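Local atomic coordinates of telomerase reverse transcriptase (Candida albicans SC5314, PDB entry 6ZDQ), a protein that probably maintains chromosome ends as the catalytic subunit of telomerase, adding telomeric DNA repeats by copying a template within its RNA component. Residues P247-S251 / E267-F271; F358-N363 / K421-L425; Q347-M351 / R429-Y433; L227-I232 / D434-V439; D17-S22 / F157-W163. One frame throughout, in Å; residues are numbered along the deposited sequence.

Contact 1. Residues P247-S251 / E267-F271; sequences PIKRS and EKREF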
# COMPACT_ATOMS: atom_id res chain seq x y z
N PRO A 247 2.09 11.23 11.30
CA PRO A 247 1.69 12.51 11.90
C PRO A 247 0.33 12.42 12.56
O PRO A 247 -0.65 11.96 11.96
CB PRO A 247 1.67 13.47 10.70
CG PRO A 247 2.55 12.82 9.67
CD PRO A 247 2.34 11.34 9.86
N ILE A 248 0.26 12.87 13.81
CA ILE A 248 -0.99 12.89 14.56
C ILE A 248 -1.84 14.06 14.09
O ILE A 248 -1.33 15.11 13.68
CB ILE A 248 -0.73 12.94 16.07
CG1 ILE A 248 0.02 14.22 16.45
CG2 ILE A 248 0.04 11.71 16.53
CD1 ILE A 248 0.23 14.39 17.93
N LYS A 249 -3.16 13.89 14.17
CA LYS A 249 -4.10 14.93 13.74
C LYS A 249 -4.47 15.86 14.89
O LYS A 249 -5.64 16.08 15.20
CB LYS A 249 -5.33 14.28 13.13
CG LYS A 249 -5.03 13.37 11.95
CD LYS A 249 -6.29 12.82 11.32
CE LYS A 249 -5.97 11.94 10.12
NZ LYS A 249 -7.20 11.46 9.43
N ARG A 250 -3.45 16.43 15.52
CA ARG A 250 -3.61 17.36 16.63
C ARG A 250 -2.26 18.04 16.87
O ARG A 250 -1.29 17.79 16.15
CB ARG A 250 -4.11 16.65 17.89
CG ARG A 250 -3.19 15.55 18.39
CD ARG A 250 -3.97 14.41 19.02
NE ARG A 250 -4.72 14.82 20.20
CZ ARG A 250 -5.44 14.00 20.95
NH1 ARG A 250 -5.51 12.71 20.65
NH2 ARG A 250 -6.09 14.46 22.01
N SER A 251 -2.21 18.89 17.89
CA SER A 251 -0.99 19.61 18.24
C SER A 251 -0.28 18.92 19.40
O SER A 251 -0.82 18.03 20.06
CB SER A 251 -1.31 21.06 18.58
OG SER A 251 -2.17 21.15 19.70
N GLU A 267 -9.17 20.24 15.61
CA GLU A 267 -7.76 19.94 15.40
C GLU A 267 -7.56 19.12 14.13
O GLU A 267 -6.57 19.31 13.41
CB GLU A 267 -7.19 19.19 16.61
CG GLU A 267 -6.93 20.06 17.83
CD GLU A 267 -5.87 21.11 17.57
OE1 GLU A 267 -6.17 22.31 17.72
OE2 GLU A 267 -4.73 20.74 17.22
N LYS A 268 -8.50 18.22 13.83
CA LYS A 268 -8.42 17.46 12.59
C LYS A 268 -8.71 18.34 11.38
O LYS A 268 -8.18 18.08 10.29
CB LYS A 268 -9.39 16.28 12.63
CG LYS A 268 -9.18 15.28 11.49
CD LYS A 268 -10.37 14.34 11.33
CE LYS A 268 -10.09 13.31 10.25
NZ LYS A 268 -9.60 13.94 8.99
N ARG A 269 -9.53 19.37 11.55
CA ARG A 269 -9.77 20.30 10.45
C ARG A 269 -8.56 21.21 10.23
O ARG A 269 -8.33 21.68 9.11
CB ARG A 269 -11.03 21.13 10.71
CG ARG A 269 -12.30 20.30 10.83
CD ARG A 269 -13.48 21.16 11.26
NE ARG A 269 -14.65 20.35 11.61
CZ ARG A 269 -15.60 20.00 10.74
NH1 ARG A 269 -15.52 20.39 9.48
NH2 ARG A 269 -16.62 19.27 11.15
N GLU A 270 -7.79 21.47 11.29
CA GLU A 270 -6.53 22.19 11.13
C GLU A 270 -5.44 21.30 10.56
O GLU A 270 -4.57 21.78 9.83
CB GLU A 270 -6.09 22.78 12.47
CG GLU A 270 -4.80 23.59 12.42
CD GLU A 270 -4.95 24.88 11.62
OE1 GLU A 270 -6.09 25.30 11.36
OE2 GLU A 270 -3.91 25.46 11.25
N PHE A 271 -5.47 20.00 10.88
CA PHE A 271 -4.51 19.06 10.32
C PHE A 271 -4.64 18.99 8.80
O PHE A 271 -3.67 19.24 8.07
CB PHE A 271 -4.72 17.68 10.94
CG PHE A 271 -3.88 16.60 10.33
CD1 PHE A 271 -2.56 16.43 10.71
CD2 PHE A 271 -4.41 15.74 9.37
CE1 PHE A 271 -1.78 15.43 10.15
CE2 PHE A 271 -3.63 14.75 8.80
CZ PHE A 271 -2.32 14.59 9.20

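Contact 2. Residues F358-N363 / K421-L425; sequences FENQDN and KGNIL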
# COMPACT_ATOMS: atom_id res chain seq x y z
N PHE A 358 16.52 27.47 -5.04
CA PHE A 358 15.99 28.82 -5.02
C PHE A 358 17.08 29.89 -5.04
O PHE A 358 16.77 31.08 -4.90
CB PHE A 358 15.08 29.02 -3.80
CG PHE A 358 13.94 28.05 -3.73
CD1 PHE A 358 12.74 28.33 -4.36
CD2 PHE A 358 14.06 26.86 -3.03
CE1 PHE A 358 11.68 27.44 -4.30
CE2 PHE A 358 13.01 25.97 -2.96
CZ PHE A 358 11.82 26.26 -3.60
N GLU A 359 18.34 29.50 -5.22
CA GLU A 359 19.42 30.49 -5.25
C GLU A 359 19.39 31.30 -6.54
O GLU A 359 19.84 32.45 -6.55
CB GLU A 359 20.77 29.80 -5.08
CG GLU A 359 21.16 28.86 -6.21
CD GLU A 359 22.54 28.26 -6.02
OE1 GLU A 359 23.18 28.55 -4.99
OE2 GLU A 359 22.99 27.50 -6.91
N ASN A 360 18.88 30.72 -7.63
CA ASN A 360 18.79 31.46 -8.89
C ASN A 360 17.80 32.61 -8.79
O ASN A 360 18.02 33.68 -9.36
CB ASN A 360 18.41 30.51 -10.03
CG ASN A 360 19.25 29.25 -10.05
OD1 ASN A 360 18.87 28.23 -9.46
ND2 ASN A 360 20.39 29.30 -10.72
N GLN A 361 16.70 32.40 -8.07
CA GLN A 361 15.65 33.40 -7.95
C GLN A 361 15.90 34.30 -6.73
O GLN A 361 16.84 34.10 -5.96
CB GLN A 361 14.28 32.73 -7.86
CG GLN A 361 13.88 31.93 -9.09
CD GLN A 361 14.50 30.54 -9.12
OE1 GLN A 361 14.84 29.98 -8.09
NE2 GLN A 361 14.64 29.99 -10.32
N ASP A 362 15.06 35.32 -6.57
CA ASP A 362 15.19 36.27 -5.48
C ASP A 362 14.64 35.68 -4.19
O ASP A 362 14.14 34.55 -4.14
CB ASP A 362 14.50 37.58 -5.83
CG ASP A 362 15.22 38.36 -6.91
OD1 ASP A 362 16.47 38.37 -6.90
OD2 ASP A 362 14.55 38.95 -7.78
N ASN A 363 14.72 36.47 -3.11
CA ASN A 363 14.29 35.99 -1.80
C ASN A 363 12.77 35.90 -1.70
O ASN A 363 12.25 35.05 -0.97
CB ASN A 363 14.84 36.90 -0.70
CG ASN A 363 16.35 36.82 -0.60
OD1 ASN A 363 16.95 35.77 -0.83
ND2 ASN A 363 16.98 37.94 -0.26
N LYS A 421 9.52 32.13 -1.11
CA LYS A 421 10.71 31.32 -0.89
C LYS A 421 11.06 31.20 0.59
O LYS A 421 11.42 30.11 1.07
CB LYS A 421 11.89 31.92 -1.66
CG LYS A 421 13.25 31.36 -1.27
CD LYS A 421 14.37 32.16 -1.91
CE LYS A 421 15.73 31.71 -1.39
NZ LYS A 421 16.84 32.49 -2.00
N GLY A 422 10.96 32.30 1.34
CA GLY A 422 11.27 32.25 2.76
C GLY A 422 10.39 31.27 3.52
O GLY A 422 10.88 30.52 4.37
N ASN A 423 9.09 31.28 3.24
CA ASN A 423 8.18 30.35 3.91
C ASN A 423 8.47 28.91 3.52
O ASN A 423 8.42 28.01 4.37
CB ASN A 423 6.73 30.72 3.59
CG ASN A 423 6.46 32.20 3.74
OD1 ASN A 423 6.01 32.86 2.80
ND2 ASN A 423 6.74 32.74 4.92
N ILE A 424 8.76 28.66 2.24
CA ILE A 424 9.02 27.30 1.77
C ILE A 424 10.23 26.71 2.47
O ILE A 424 10.21 25.57 2.94
CB ILE A 424 9.20 27.29 0.24
CG1 ILE A 424 7.91 27.74 -0.46
CG2 ILE A 424 9.62 25.91 -0.24
CD1 ILE A 424 8.08 27.99 -1.94
N LEU A 425 11.32 27.48 2.55
CA LEU A 425 12.51 26.99 3.25
C LEU A 425 12.26 26.82 4.74
O LEU A 425 12.84 25.92 5.36
CB LEU A 425 13.69 27.94 3.01
CG LEU A 425 14.21 27.99 1.57
CD1 LEU A 425 15.34 29.00 1.45
CD2 LEU A 425 14.66 26.61 1.11

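Contact 3. Residues Q347-M351 / R429-Y433; sequences QPVLM and RSQIY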
# COMPACT_ATOMS: atom_id res chain seq x y z
N GLN A 347 21.19 15.82 7.44
CA GLN A 347 20.26 16.95 7.50
C GLN A 347 20.85 18.24 6.95
O GLN A 347 20.16 18.91 6.16
CB GLN A 347 19.79 17.13 8.95
CG GLN A 347 19.09 15.91 9.53
CD GLN A 347 18.87 16.01 11.02
OE1 GLN A 347 19.82 16.11 11.80
NE2 GLN A 347 17.61 15.99 11.44
N PRO A 348 22.07 18.67 7.30
CA PRO A 348 22.55 19.96 6.77
C PRO A 348 22.78 19.95 5.27
O PRO A 348 22.51 20.96 4.61
CB PRO A 348 23.85 20.19 7.56
CG PRO A 348 24.31 18.84 7.93
CD PRO A 348 23.06 18.07 8.22
N VAL A 349 23.29 18.85 4.72
CA VAL A 349 23.51 18.78 3.28
C VAL A 349 22.18 18.80 2.53
O VAL A 349 22.06 19.39 1.46
CB VAL A 349 24.35 17.54 2.92
CG1 VAL A 349 24.57 17.46 1.42
CG2 VAL A 349 25.68 17.57 3.66
N LEU A 350 21.16 18.13 3.09
CA LEU A 350 19.83 18.20 2.50
C LEU A 350 19.32 19.64 2.47
O LEU A 350 18.68 20.05 1.49
CB LEU A 350 18.87 17.31 3.28
CG LEU A 350 17.39 17.37 2.87
CD1 LEU A 350 17.22 16.91 1.43
CD2 LEU A 350 16.54 16.54 3.81
N MET A 351 19.59 20.41 3.52
CA MET A 351 19.11 21.78 3.59
C MET A 351 19.73 22.65 2.50
O MET A 351 19.02 23.43 1.85
CB MET A 351 19.38 22.37 4.98
CG MET A 351 18.64 23.67 5.25
SD MET A 351 16.85 23.47 5.17
CE MET A 351 16.32 25.17 5.31
N ARG A 429 12.77 23.00 6.68
CA ARG A 429 13.59 22.68 7.84
C ARG A 429 12.74 22.25 9.03
O ARG A 429 13.19 21.44 9.85
CB ARG A 429 14.48 23.87 8.22
CG ARG A 429 13.72 25.14 8.55
CD ARG A 429 14.53 26.03 9.47
NE ARG A 429 14.84 25.35 10.73
CZ ARG A 429 14.04 25.33 11.79
NH1 ARG A 429 12.87 25.95 11.74
NH2 ARG A 429 14.40 24.69 12.89
N SER A 430 11.52 22.78 9.14
CA SER A 430 10.62 22.34 10.20
C SER A 430 10.29 20.85 10.06
O SER A 430 10.27 20.12 11.05
CB SER A 430 9.34 23.17 10.18
OG SER A 430 8.41 22.72 11.16
N GLN A 431 10.03 20.40 8.83
CA GLN A 431 9.78 18.99 8.57
C GLN A 431 11.04 18.13 8.69
O GLN A 431 10.92 16.90 8.71
CB GLN A 431 9.17 18.82 7.17
CG GLN A 431 7.79 19.44 7.01
CD GLN A 431 6.72 18.67 7.76
OE1 GLN A 431 6.58 17.46 7.60
NE2 GLN A 431 5.95 19.38 8.58
N ILE A 432 12.22 18.74 8.73
CA ILE A 432 13.47 18.00 8.83
C ILE A 432 13.90 17.88 10.29
O ILE A 432 14.11 16.77 10.80
CB ILE A 432 14.58 18.67 7.99
CG1 ILE A 432 14.23 18.60 6.51
CG2 ILE A 432 15.92 18.01 8.27
CD1 ILE A 432 15.17 19.39 5.63
N TYR A 433 14.02 19.01 10.98
CA TYR A 433 14.58 19.06 12.32
C TYR A 433 13.50 19.00 13.41
O TYR A 433 13.53 18.12 14.28
CB TYR A 433 15.44 20.32 12.49
CG TYR A 433 16.63 20.38 11.56
CD1 TYR A 433 17.85 19.83 11.93
CD2 TYR A 433 16.54 21.00 10.32
CE1 TYR A 433 18.94 19.88 11.09
CE2 TYR A 433 17.63 21.06 9.47
CZ TYR A 433 18.83 20.50 9.86
OH TYR A 433 19.92 20.55 9.02

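Contact 4. Residues L227-I232 / D434-V439; sequences LPCGKI and DVVGSV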
# COMPACT_ATOMS: atom_id res chain seq x y z
N LEU A 227 5.19 22.12 17.23
CA LEU A 227 6.12 21.53 16.28
C LEU A 227 5.44 20.38 15.59
O LEU A 227 4.44 19.84 16.09
CB LEU A 227 7.40 21.04 16.99
CG LEU A 227 8.21 22.08 17.76
CD1 LEU A 227 9.38 21.42 18.46
CD2 LEU A 227 8.68 23.18 16.83
N PRO A 228 5.94 19.96 14.42
CA PRO A 228 5.39 18.76 13.77
C PRO A 228 5.53 17.55 14.69
O PRO A 228 6.62 17.23 15.16
CB PRO A 228 6.23 18.62 12.51
CG PRO A 228 6.73 20.00 12.23
CD PRO A 228 6.95 20.62 13.58
N CYS A 229 4.41 16.87 14.92
CA CYS A 229 4.36 15.78 15.89
C CYS A 229 3.83 14.52 15.22
O CYS A 229 2.75 14.55 14.61
CB CYS A 229 3.50 16.15 17.09
SG CYS A 229 3.67 15.02 18.49
N GLY A 230 4.57 13.43 15.34
CA GLY A 230 4.13 12.15 14.82
C GLY A 230 4.09 11.07 15.89
O GLY A 230 4.29 11.36 17.08
N LYS A 231 3.83 9.83 15.49
CA LYS A 231 3.74 8.71 16.42
C LYS A 231 4.64 7.59 15.91
O LYS A 231 4.42 7.06 14.82
CB LYS A 231 2.29 8.22 16.56
CG LYS A 231 1.93 7.72 17.95
CD LYS A 231 0.44 7.90 18.25
CE LYS A 231 -0.42 6.93 17.45
NZ LYS A 231 -0.28 5.53 17.95
N ILE A 232 5.65 7.24 16.71
CA ILE A 232 6.62 6.23 16.30
C ILE A 232 5.97 4.85 16.32
O ILE A 232 5.43 4.43 17.35
CB ILE A 232 7.87 6.27 17.19
CG1 ILE A 232 8.54 7.64 17.08
CG2 ILE A 232 8.84 5.16 16.81
CD1 ILE A 232 9.80 7.77 17.91
N ASP A 434 12.54 19.93 13.36
CA ASP A 434 11.61 20.14 14.46
C ASP A 434 10.64 18.98 14.68
O ASP A 434 9.93 18.99 15.69
CB ASP A 434 10.81 21.43 14.22
CG ASP A 434 11.69 22.66 14.24
OD1 ASP A 434 12.50 22.83 13.31
OD2 ASP A 434 11.58 23.46 15.20
N VAL A 435 10.57 18.01 13.76
CA VAL A 435 9.62 16.91 13.91
C VAL A 435 9.95 16.11 15.16
O VAL A 435 11.11 15.76 15.42
CB VAL A 435 9.63 16.03 12.66
CG1 VAL A 435 8.69 14.85 12.84
CG2 VAL A 435 9.24 16.84 11.44
N VAL A 436 8.91 15.82 15.95
CA VAL A 436 9.05 15.09 17.21
C VAL A 436 8.08 13.92 17.20
O VAL A 436 6.90 14.09 16.85
CB VAL A 436 8.78 15.99 18.43
CG1 VAL A 436 9.09 15.25 19.72
CG2 VAL A 436 9.57 17.29 18.35
N GLY A 437 8.56 12.74 17.58
CA GLY A 437 7.74 11.54 17.67
C GLY A 437 7.55 11.13 19.11
O GLY A 437 8.44 11.29 19.94
N SER A 438 6.36 10.59 19.41
CA SER A 438 6.01 10.20 20.77
C SER A 438 6.10 8.69 20.93
O SER A 438 5.85 7.92 20.00
CB SER A 438 4.60 10.67 21.12
OG SER A 438 3.62 9.97 20.37
N VAL A 439 6.47 8.26 22.14
CA VAL A 439 6.55 6.85 22.49
C VAL A 439 5.93 6.67 23.87
O VAL A 439 6.43 7.22 24.86
CB VAL A 439 8.00 6.33 22.50
CG1 VAL A 439 8.05 4.90 23.02
CG2 VAL A 439 8.60 6.41 21.11

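Contact 5. Residues D17-S22 / F157-W163; sequences DILSFS and FLKGYLW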
# COMPACT_ATOMS: atom_id res chain seq x y z
N ASP A 17 -25.09 2.72 19.85
CA ASP A 17 -24.16 2.58 18.73
C ASP A 17 -24.82 1.93 17.52
O ASP A 17 -24.54 2.30 16.38
CB ASP A 17 -22.93 1.78 19.16
CG ASP A 17 -22.02 2.56 20.09
OD1 ASP A 17 -22.31 3.75 20.33
OD2 ASP A 17 -21.03 1.98 20.57
N ILE A 18 -25.71 0.96 17.76
CA ILE A 18 -26.38 0.30 16.65
C ILE A 18 -27.62 1.06 16.20
O ILE A 18 -27.98 1.00 15.01
CB ILE A 18 -26.72 -1.16 17.02
CG1 ILE A 18 -27.40 -1.22 18.39
CG2 ILE A 18 -25.47 -2.01 17.03
CD1 ILE A 18 -27.52 -2.63 18.94
N LEU A 19 -28.30 1.76 17.11
CA LEU A 19 -29.43 2.60 16.70
C LEU A 19 -28.98 3.70 15.75
O LEU A 19 -29.66 3.98 14.75
CB LEU A 19 -30.11 3.19 17.94
CG LEU A 19 -30.85 2.21 18.85
CD1 LEU A 19 -31.39 2.93 20.08
CD2 LEU A 19 -31.97 1.51 18.09
N SER A 20 -27.85 4.34 16.05
CA SER A 20 -27.32 5.36 15.14
C SER A 20 -26.90 4.74 13.81
O SER A 20 -27.12 5.34 12.75
CB SER A 20 -26.14 6.07 15.80
OG SER A 20 -25.08 5.17 16.07
N PHE A 21 -26.28 3.56 13.85
CA PHE A 21 -25.83 2.91 12.62
C PHE A 21 -27.00 2.59 11.70
O PHE A 21 -27.02 3.00 10.54
CB PHE A 21 -25.06 1.63 12.97
CG PHE A 21 -24.61 0.85 11.77
CD1 PHE A 21 -23.41 1.12 11.16
CD2 PHE A 21 -25.41 -0.17 11.26
CE1 PHE A 21 -23.00 0.39 10.05
CE2 PHE A 21 -25.01 -0.90 10.16
CZ PHE A 21 -23.80 -0.62 9.55
N SER A 22 -27.99 1.86 12.21
CA SER A 22 -29.15 1.47 11.41
C SER A 22 -30.07 2.62 11.07
O SER A 22 -31.07 2.40 10.37
CB SER A 22 -29.93 0.37 12.13
OG SER A 22 -29.14 -0.79 12.29
N PHE A 157 -32.57 -3.46 12.57
CA PHE A 157 -31.92 -3.79 13.84
C PHE A 157 -30.97 -4.97 13.69
O PHE A 157 -29.86 -4.96 14.23
CB PHE A 157 -32.98 -4.09 14.90
CG PHE A 157 -32.44 -4.13 16.30
CD1 PHE A 157 -31.26 -3.48 16.63
CD2 PHE A 157 -33.11 -4.83 17.30
CE1 PHE A 157 -30.76 -3.52 17.91
CE2 PHE A 157 -32.61 -4.87 18.59
CZ PHE A 157 -31.44 -4.22 18.89
N LEU A 158 -31.39 -6.01 12.96
CA LEU A 158 -30.53 -7.17 12.77
C LEU A 158 -29.24 -6.80 12.05
O LEU A 158 -28.16 -7.28 12.40
CB LEU A 158 -31.27 -8.27 12.00
CG LEU A 158 -30.43 -9.51 11.71
CD1 LEU A 158 -30.13 -10.26 13.00
CD2 LEU A 158 -31.11 -10.42 10.68
N LYS A 159 -29.34 -5.95 11.02
CA LYS A 159 -28.14 -5.51 10.30
C LYS A 159 -27.23 -4.70 11.21
O LYS A 159 -26.00 -4.82 11.14
CB LYS A 159 -28.53 -4.71 9.06
CG LYS A 159 -29.23 -5.52 7.98
CD LYS A 159 -29.57 -4.66 6.78
CE LYS A 159 -30.31 -5.46 5.71
NZ LYS A 159 -30.69 -4.61 4.55
N GLY A 160 -27.81 -3.85 12.06
CA GLY A 160 -27.00 -3.11 13.02
C GLY A 160 -26.35 -4.01 14.05
O GLY A 160 -25.18 -3.84 14.38
N TYR A 161 -27.11 -4.99 14.56
CA TYR A 161 -26.55 -5.95 15.50
C TYR A 161 -25.39 -6.72 14.88
O TYR A 161 -24.33 -6.87 15.50
CB TYR A 161 -27.65 -6.90 15.97
CG TYR A 161 -27.14 -8.11 16.73
CD1 TYR A 161 -26.81 -8.01 18.08
CD2 TYR A 161 -26.99 -9.33 16.10
CE1 TYR A 161 -26.35 -9.11 18.77
CE2 TYR A 161 -26.53 -10.44 16.79
CZ TYR A 161 -26.21 -10.32 18.12
OH TYR A 161 -25.74 -11.42 18.80
N LEU A 162 -25.57 -7.21 13.65
CA LEU A 162 -24.48 -7.91 12.97
C LEU A 162 -23.29 -6.99 12.73
O LEU A 162 -22.14 -7.45 12.76
CB LEU A 162 -24.98 -8.50 11.65
CG LEU A 162 -26.00 -9.64 11.76
CD1 LEU A 162 -26.40 -10.13 10.39
CD2 LEU A 162 -25.44 -10.77 12.60
N TRP A 163 -23.54 -5.71 12.48
CA TRP A 163 -22.44 -4.77 12.32
C TRP A 163 -21.65 -4.62 13.62
O TRP A 163 -20.41 -4.61 13.60
CB TRP A 163 -22.96 -3.40 11.86
CG TRP A 163 -21.95 -2.30 11.99
CD1 TRP A 163 -20.92 -2.04 11.14
CD2 TRP A 163 -21.89 -1.31 13.02
NE1 TRP A 163 -20.21 -0.95 11.58
CE2 TRP A 163 -20.78 -0.48 12.73
CE3 TRP A 163 -22.65 -1.05 14.16
CZ2 TRP A 163 -20.43 0.59 13.55
CZ3 TRP A 163 -22.30 0.02 14.97
CH2 TRP A 163 -21.20 0.83 14.65

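Contact 1. Residues P247-S251 / E267-F271
Lys-249 lies over one face of the Phe-271 ring in a CH-pi contact, with its CG 3.7 Å from the ring centroid and only 15° off the ring normal. The phenyl group reaches the lysine because its CG is anti to the backbone N (chi1 174°). At the ring edge, close to its plane, Pro-247 CB meets Phe-271 CE1 at 4.0 Å, so two different sides of the ring are used. Further aliphatic packing comes from Lys-249 CD, 3.8 Å from Lys-268 CG, where the two chains run alongside each other in the same direction.

The loop 247-251 leaves strand 241-247 and turns back as an inverse gamma turn centred on Lys-249, marked by a weak bond from Arg-250 N to Ile-248 O. Its partner is an early part of the long helix 263-296.

Polar atoms gather at both ends. Lys-249 NZ and Lys-268 NZ are 3.5 Å apart, both donors, and their charges probably disfavour each other. At the other end, Glu-267 bends at chi2 (-64°) and brings OE2 3.2 Å from Ser-251 N. The guanidinium of Arg-250 is directed away, with NH2 hydrogen-bonded to Lys-257 O.

Contact 2. Residues F358-N363 / K421-L425
Lys-421 and Phe-358 carry a mixed contact, part hydrogen bond and part apolar packing, between the first turn of helix 421-434 and the loop that follows helix 347-356. The chain between the two segments, 57 residues with no helix among those modelled, is probably part of the insertion in the fingers domain found between motifs A and B' of telomerases, so the contact brings together the two ends of that 57-residue stretch.

The lysine supplies the polar evidence. Its chain is extended, with CG anti to the backbone N (chi1 167°), and this carries NZ across to the loop. There NZ donates to Phe-358 O over 3.2 Å, approaching from above the carbonyl plane, 59° out of it. A second bond, to Asn-363 OD1, is weak at 3.5 Å. The ammonium group thus links the beginning and the end of the segment 358-363, and the loop curves round it.

Along the same side chain, the aliphatic part packs on the phenylalanine: Lys-421 CE is 3.7 Å from Phe-358 CB, and the two side chains run alongside each other, head to tail. Farther along the ring, Phe-358 CZ meets Ile-424 CG2 at 4.0 Å, the two side chains lying roughly perpendicular. Phe-358 CD2 lies 4.2 Å from Leu-425 CD2.

Helix 263-296 adds Ile-285 and Lys-289 to the surroundings of Phe-358, and Ile-285 also touches Ile-424. Tyr-367, from strand 367-369, meets both the phenylalanine ring, with planes about 75° apart, and Ile-424.

Contact 3. Residues Q347-M351 / R429-Y433
A nearly antiparallel helix pair within the reverse transcriptase domain brings Gln-347 and Leu-350 against Tyr-433 and Ile-432. The short axes of helices 347-351 and 429-433 run at 166° and approach to 10.9 Å.

Leu-350 CD2 reaches Ile-432 CD1 at 3.6 Å, the two side chains crossing at a slant. Next to them Gln-347 runs antiparallel to the Ile-432 side chain, with CG 4.0 Å from Ile-432 CG2. The same glutamine lies beside the tyrosine: Gln-347 CB is 3.6 Å from Tyr-433 CE1, and the amide and ring planes are 34° apart. The phenol end reaches the first turn of the partner helix, where Tyr-433 OH lies 3.3 Å from Gln-347 O.

Helix 347-356 follows what is, by sequence, probably motif A, whereas helix 421-434 leads into strand 436-440; the latter helix widens into a pi-type turn at 430-433, the turn that holds Ile-432 and Tyr-433. Phe-465 of helix 460-477 touches both Leu-350 and Ile-432.

Met-351, bent at chi2 (61°), brings its methyl CE to 3.7 Å from Arg-429 CB. It meets the aliphatic root of the arginine, whose NH1 is engaged in a salt bridge with Glu-426 and whose NH2 pairs with Asp-434.

Contact 4. Residues L227-I232 / D434-V439
Pro-228 and Val-435 meet at right angles, CB of the proline 3.7 Å from CG2 of the valine. Farther along the same side of the pair, Ile-232 CD1 lies 3.7 Å from Val-439 CG2, and the isoleucine also sets its CG1 4.0 Å from the CA of Gly-437, where no side chain intervenes. On the opposite side, that of Cys-229, Leu-227 CD1 approaches Val-436 CG2 at 4.1 Å.

The backbone ladder runs between the two sets. Val-436 N donates to Pro-228 O over 2.8 Å, and Gly-230 N to Val-436 O over 2.9 Å. Ser-438 N continues the series to Gly-230 O, and Ile-232 N closes it with a weak bond to Ser-438 O. Val-436 therefore uses both its N-H and its C=O on the partner segment. The strand axes make an angle of 41°, a marked twist.

At the polar edge, the carboxylate of Asp-434 lies beside the Leu-227 side chain, Asp-434 CB being 3.8 Å from Leu-227 CD2, and its OD1 forms a salt bridge with Arg-429.

Successive bridges between residues running the same way are the signature of parallel pairing. Here it joins strand 436-440 to the antiparallel hairpin 229-236/241-247, which by sequence probably corresponds to motifs 1 and 2 of the telomerase fingers.

Contact 5. Residues D17-S22 / F157-W163
Phe-21 and Trp-163 lie face to face: the phenyl ring and the five-membered ring of the indole have planes only 9° apart and centroids separated by 3.7 Å. Each residue also lays its CB over the partner's ring. Phe-21 CB sits 4.1 Å from the centroid of the six-membered ring, and Trp-163 CB lies 3.9 Å from that of the phenyl ring, both as CH-pi contacts. In both residues CG is anti to the backbone N (chi1 177° in Phe-21), which sends the rings out from their helices to overlap.

Ile-18 meets its aromatic neighbours at their rims. Its CD1 is 3.5 Å from Phe-157 CE1, near the plane of that ring, while CG2 comes to the indole edge at Trp-163 CE3, 4.1 Å away. Between those rings the isoleucine sits as a knob in a hole made by Phe-157, Gly-160, Tyr-161 and Trp-163. Gly-160, lacking a side chain, lets the backbones come close, with its CA 5.0 Å from Ile-18 CA. Ser-22 OG lies next to this glycine but is hydrogen-bonded to Ala-156 O.

Phe-36 of helix 34-49 packs on both Ile-18 and Phe-157, and Met-124 touches both members of the stack. Lys-159 packs on a sugar of the bound RNA, placing this helix beside the nucleic acid. The short axes, 8.7 Å apart, cross at 124°, a crossing in which a single knob, Ile-18, of helix 11-21 fits a hole on the long helix 148-177 of the mainly helical telomerase RNA-binding domain.

In the fold
From the N terminus, contact 5 closes first, tying helix 11-21 to helix 148-177 before any other contact opens. Contact 4 then opens at 227 and closes only at 439, and the other three lie inside its loop. Contact 1 is a short closure within it, joining the end of the 229-247 hairpin to helix 263-296. Contact 3 follows in series with contact 1, and contact 2 nests inside contact 3; none cross. Helix 421-434 serves contacts 2 and 3, then runs directly into the strand of contact 4. Contact 4 also touches contact 1, through Cys-229 and Ile-248, and contact 3, through Asp-434 and Arg-429. Contact 5 stands apart, its centre about 30 Å from that of contact 1.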